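Local coordinates for hypothetical conserved protein (Geobacillus kaustophilus, PDB 2PCS) that is of unknown function but belongs to the CoxG family of the Bet v 1-like clan and probably binds a small ligand, at residues A[38-50]-A[60-72]. Numbering follows the deposited sequence.
Sequences LELIGEDKYKADL and KYDAIIEVTDIKP
A48 and A63 form the tight, buried middle of this antiparallel pairing: N of A48 reaches O of A63 at 2.9 Å, an almost straight bond (176°), and N of A63 returns one to O of A48. On the face that carries the two alanine methyls, CD1 of I65 rests on CB of A48 (3.9 Å) and meets CD2 of L38, one strand further out, at about a right angle, while CD1 of L50 covers CB of A63. The side chain of I65 also borders a bound, unidentified ligand. The other face, with K47 and D62, is more open to solvent and carries charges. CG2 of I64 lies against CE of K45 (3.8 Å) and its CD1 meets CD1 of I41, whereas NZ of K45 stays 4.6 Å from OE2 of E66, too far apart for a salt bridge. At the turn end, O of D44 accepts a hydrogen bond from N of V67 (2.8 Å). With CG beside its own backbone N (chi1 -62°), D44 turns its carboxylate to CD1 of I70; a glycine here would probably open a gap beside that methyl. The type II turn G42–K45 links strands 35-42 and 45-52, and pairing with 59-71 extends this hairpin into the antiparallel meander of the Bet v 1-like fold.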
# COMPACT_ATOMS: atom_id res chain seq x y z
N LEU A 38 13.01 3.63 -0.19
CA LEU A 38 12.47 3.26 -1.50
C LEU A 38 13.46 3.74 -2.54
O LEU A 38 13.56 4.93 -2.78
CB LEU A 38 11.13 3.94 -1.78
CG LEU A 38 9.80 3.18 -1.85
CD1 LEU A 38 8.70 4.10 -2.35
CD2 LEU A 38 9.87 1.93 -2.73
N GLU A 39 14.17 2.81 -3.16
CA GLU A 39 15.11 3.14 -4.23
C GLU A 39 14.49 2.83 -5.60
O GLU A 39 14.06 1.70 -5.87
CB GLU A 39 16.42 2.34 -4.05
CG GLU A 39 17.59 2.76 -4.94
CD GLU A 39 18.60 1.61 -5.23
OE1 GLU A 39 18.54 0.54 -4.56
OE2 GLU A 39 19.47 1.80 -6.13
N LEU A 40 14.45 3.85 -6.45
CA LEU A 40 14.20 3.66 -7.88
C LEU A 40 15.23 2.73 -8.52
O LEU A 40 16.44 2.95 -8.44
CB LEU A 40 14.17 5.01 -8.59
CG LEU A 40 13.53 5.16 -9.98
CD1 LEU A 40 12.01 5.01 -9.99
CD2 LEU A 40 13.95 6.51 -10.61
N ILE A 41 14.77 1.66 -9.15
CA ILE A 41 15.69 0.71 -9.73
C ILE A 41 15.29 0.49 -11.16
O ILE A 41 15.87 -0.31 -11.88
CB ILE A 41 15.75 -0.64 -8.91
CG1 ILE A 41 14.34 -1.20 -8.71
CG2 ILE A 41 16.35 -0.39 -7.55
CD1 ILE A 41 14.29 -2.72 -8.52
N GLY A 42 14.28 1.22 -11.58
CA GLY A 42 13.69 0.99 -12.90
C GLY A 42 12.57 1.96 -13.18
O GLY A 42 12.28 2.84 -12.36
N GLU A 43 11.92 1.80 -14.32
CA GLU A 43 10.85 2.72 -14.65
C GLU A 43 9.59 2.34 -13.86
O GLU A 43 8.98 1.26 -14.07
CB GLU A 43 10.56 2.78 -16.17
CG GLU A 43 9.47 3.81 -16.50
CD GLU A 43 8.93 3.75 -17.94
OE1 GLU A 43 9.46 2.97 -18.80
OE2 GLU A 43 7.97 4.52 -18.20
N ASP A 44 9.22 3.24 -12.95
CA ASP A 44 8.05 3.06 -12.07
C ASP A 44 8.22 1.80 -11.19
O ASP A 44 7.25 1.08 -10.91
CB ASP A 44 6.78 3.05 -12.94
CG ASP A 44 6.58 4.40 -13.70
OD1 ASP A 44 6.79 5.48 -13.07
OD2 ASP A 44 6.20 4.40 -14.90
N LYS A 45 9.47 1.54 -10.79
CA LYS A 45 9.89 0.30 -10.12
C LYS A 45 10.86 0.65 -9.01
O LYS A 45 11.90 1.26 -9.27
CB LYS A 45 10.56 -0.64 -11.09
CG LYS A 45 10.79 -2.04 -10.59
CD LYS A 45 11.37 -2.85 -11.72
CE LYS A 45 11.49 -4.33 -11.45
NZ LYS A 45 11.06 -5.10 -12.67
N TYR A 46 10.49 0.30 -7.78
CA TYR A 46 11.29 0.61 -6.61
C TYR A 46 11.66 -0.65 -5.84
O TYR A 46 11.05 -1.70 -6.01
CB TYR A 46 10.57 1.59 -5.67
CG TYR A 46 10.07 2.78 -6.42
CD1 TYR A 46 8.98 2.65 -7.30
CD2 TYR A 46 10.67 4.02 -6.28
CE1 TYR A 46 8.53 3.70 -8.04
CE2 TYR A 46 10.21 5.12 -7.01
CZ TYR A 46 9.12 4.94 -7.90
OH TYR A 46 8.62 5.99 -8.65
N LYS A 47 12.69 -0.48 -5.01
CA LYS A 47 13.15 -1.48 -4.10
C LYS A 47 12.95 -0.86 -2.73
O LYS A 47 13.42 0.25 -2.43
CB LYS A 47 14.62 -1.84 -4.34
CG LYS A 47 15.18 -2.98 -3.44
CD LYS A 47 16.22 -3.79 -4.18
CE LYS A 47 17.35 -4.33 -3.27
NZ LYS A 47 17.40 -5.83 -3.22
N ALA A 48 12.18 -1.56 -1.92
CA ALA A 48 11.91 -1.12 -0.59
C ALA A 48 12.63 -2.04 0.41
O ALA A 48 12.62 -3.27 0.26
CB ALA A 48 10.42 -1.08 -0.37
N ASP A 49 13.31 -1.42 1.37
CA ASP A 49 13.92 -2.12 2.51
C ASP A 49 12.94 -2.00 3.70
O ASP A 49 12.80 -0.92 4.27
CB ASP A 49 15.30 -1.49 2.83
CG ASP A 49 15.86 -1.90 4.23
OD1 ASP A 49 15.67 -3.07 4.68
OD2 ASP A 49 16.52 -1.04 4.88
N LEU A 50 12.24 -3.07 4.02
CA LEU A 50 11.19 -3.00 5.06
C LEU A 50 11.62 -3.67 6.36
O LEU A 50 12.01 -4.85 6.38
CB LEU A 50 9.86 -3.60 4.57
CG LEU A 50 9.28 -2.98 3.30
CD1 LEU A 50 8.19 -3.84 2.67
CD2 LEU A 50 8.76 -1.62 3.54
N LYS A 60 12.57 -8.65 8.51
CA LYS A 60 13.15 -7.79 7.53
C LYS A 60 12.84 -8.35 6.15
O LYS A 60 12.94 -9.56 5.89
CB LYS A 60 14.65 -7.64 7.77
CG LYS A 60 14.91 -6.79 9.04
CD LYS A 60 16.41 -6.66 9.48
CE LYS A 60 16.48 -6.14 10.95
NZ LYS A 60 17.83 -5.54 11.36
N TYR A 61 12.38 -7.48 5.28
CA TYR A 61 11.90 -7.95 3.99
C TYR A 61 12.42 -7.01 2.99
O TYR A 61 12.55 -5.84 3.29
CB TYR A 61 10.37 -7.91 3.93
CG TYR A 61 9.66 -8.73 4.95
CD1 TYR A 61 9.19 -9.97 4.63
CD2 TYR A 61 9.45 -8.24 6.26
CE1 TYR A 61 8.47 -10.73 5.53
CE2 TYR A 61 8.74 -9.01 7.21
CZ TYR A 61 8.23 -10.24 6.81
OH TYR A 61 7.53 -11.05 7.70
N ASP A 62 12.73 -7.52 1.81
CA ASP A 62 12.96 -6.69 0.63
C ASP A 62 11.78 -6.86 -0.31
O ASP A 62 11.26 -7.96 -0.45
CB ASP A 62 14.27 -7.06 -0.07
CG ASP A 62 15.48 -6.67 0.77
OD1 ASP A 62 16.31 -7.54 1.09
OD2 ASP A 62 15.58 -5.49 1.19
N ALA A 63 11.35 -5.75 -0.91
CA ALA A 63 10.15 -5.74 -1.73
C ALA A 63 10.46 -5.05 -3.00
O ALA A 63 11.07 -4.00 -2.97
CB ALA A 63 8.99 -4.98 -0.99
N ILE A 64 10.06 -5.64 -4.12
CA ILE A 64 10.00 -4.93 -5.39
C ILE A 64 8.56 -4.41 -5.60
O ILE A 64 7.60 -5.16 -5.56
CB ILE A 64 10.45 -5.78 -6.63
CG1 ILE A 64 11.85 -6.44 -6.46
CG2 ILE A 64 10.44 -4.93 -7.88
CD1 ILE A 64 12.93 -5.51 -5.95
N ILE A 65 8.44 -3.10 -5.81
CA ILE A 65 7.14 -2.48 -6.02
C ILE A 65 7.16 -1.81 -7.38
O ILE A 65 7.95 -0.87 -7.56
CB ILE A 65 6.87 -1.37 -4.95
CG1 ILE A 65 7.07 -1.94 -3.54
CG2 ILE A 65 5.47 -0.77 -5.10
CD1 ILE A 65 7.09 -0.86 -2.47
N GLU A 66 6.34 -2.32 -8.31
CA GLU A 66 6.13 -1.72 -9.64
C GLU A 66 4.75 -1.05 -9.80
O GLU A 66 3.72 -1.69 -9.63
CB GLU A 66 6.33 -2.73 -10.76
CG GLU A 66 6.54 -1.99 -12.11
CD GLU A 66 6.64 -2.91 -13.33
OE1 GLU A 66 6.74 -2.39 -14.50
OE2 GLU A 66 6.60 -4.16 -13.12
N VAL A 67 4.75 0.25 -10.11
CA VAL A 67 3.54 1.00 -10.49
C VAL A 67 3.26 0.84 -12.00
O VAL A 67 4.06 1.25 -12.81
CB VAL A 67 3.66 2.50 -10.07
CG1 VAL A 67 2.31 3.18 -10.05
CG2 VAL A 67 4.30 2.62 -8.68
N THR A 68 2.15 0.21 -12.40
CA THR A 68 1.80 0.06 -13.81
C THR A 68 0.37 0.60 -14.16
O THR A 68 -0.33 1.06 -13.27
CB THR A 68 1.89 -1.41 -14.21
OG1 THR A 68 0.83 -2.13 -13.59
CG2 THR A 68 3.18 -2.00 -13.73
N ASP A 69 -0.01 0.57 -15.45
CA ASP A 69 -1.33 0.99 -15.96
C ASP A 69 -1.69 2.36 -15.42
O ASP A 69 -2.77 2.62 -14.97
CB ASP A 69 -2.39 -0.09 -15.60
CG ASP A 69 -3.66 -0.02 -16.45
OD1 ASP A 69 -3.61 0.38 -17.63
OD2 ASP A 69 -4.75 -0.42 -15.94
N ILE A 70 -0.73 3.26 -15.46
CA ILE A 70 -0.82 4.50 -14.73
C ILE A 70 -1.65 5.48 -15.49
O ILE A 70 -1.25 5.90 -16.60
CB ILE A 70 0.53 5.13 -14.57
CG1 ILE A 70 1.48 4.21 -13.75
CG2 ILE A 70 0.34 6.47 -13.95
CD1 ILE A 70 2.89 4.85 -13.37
N LYS A 71 -2.77 5.90 -14.89
CA LYS A 71 -3.63 6.84 -15.52
C LYS A 71 -4.06 8.15 -14.87
O LYS A 71 -4.98 8.14 -14.09
CB LYS A 71 -4.92 6.16 -16.01
CG LYS A 71 -4.76 4.99 -17.00
CD LYS A 71 -6.08 4.23 -17.06
CE LYS A 71 -5.98 2.96 -17.82
NZ LYS A 71 -5.01 3.21 -18.94
N PRO A 72 -3.27 9.20 -14.97
CA PRO A 72 -3.17 10.21 -13.96
C PRO A 72 -4.46 11.05 -14.21
O PRO A 72 -5.06 11.00 -15.32
CB PRO A 72 -1.99 11.09 -14.41
CG PRO A 72 -1.22 10.21 -15.38
CD PRO A 72 -2.20 9.29 -15.99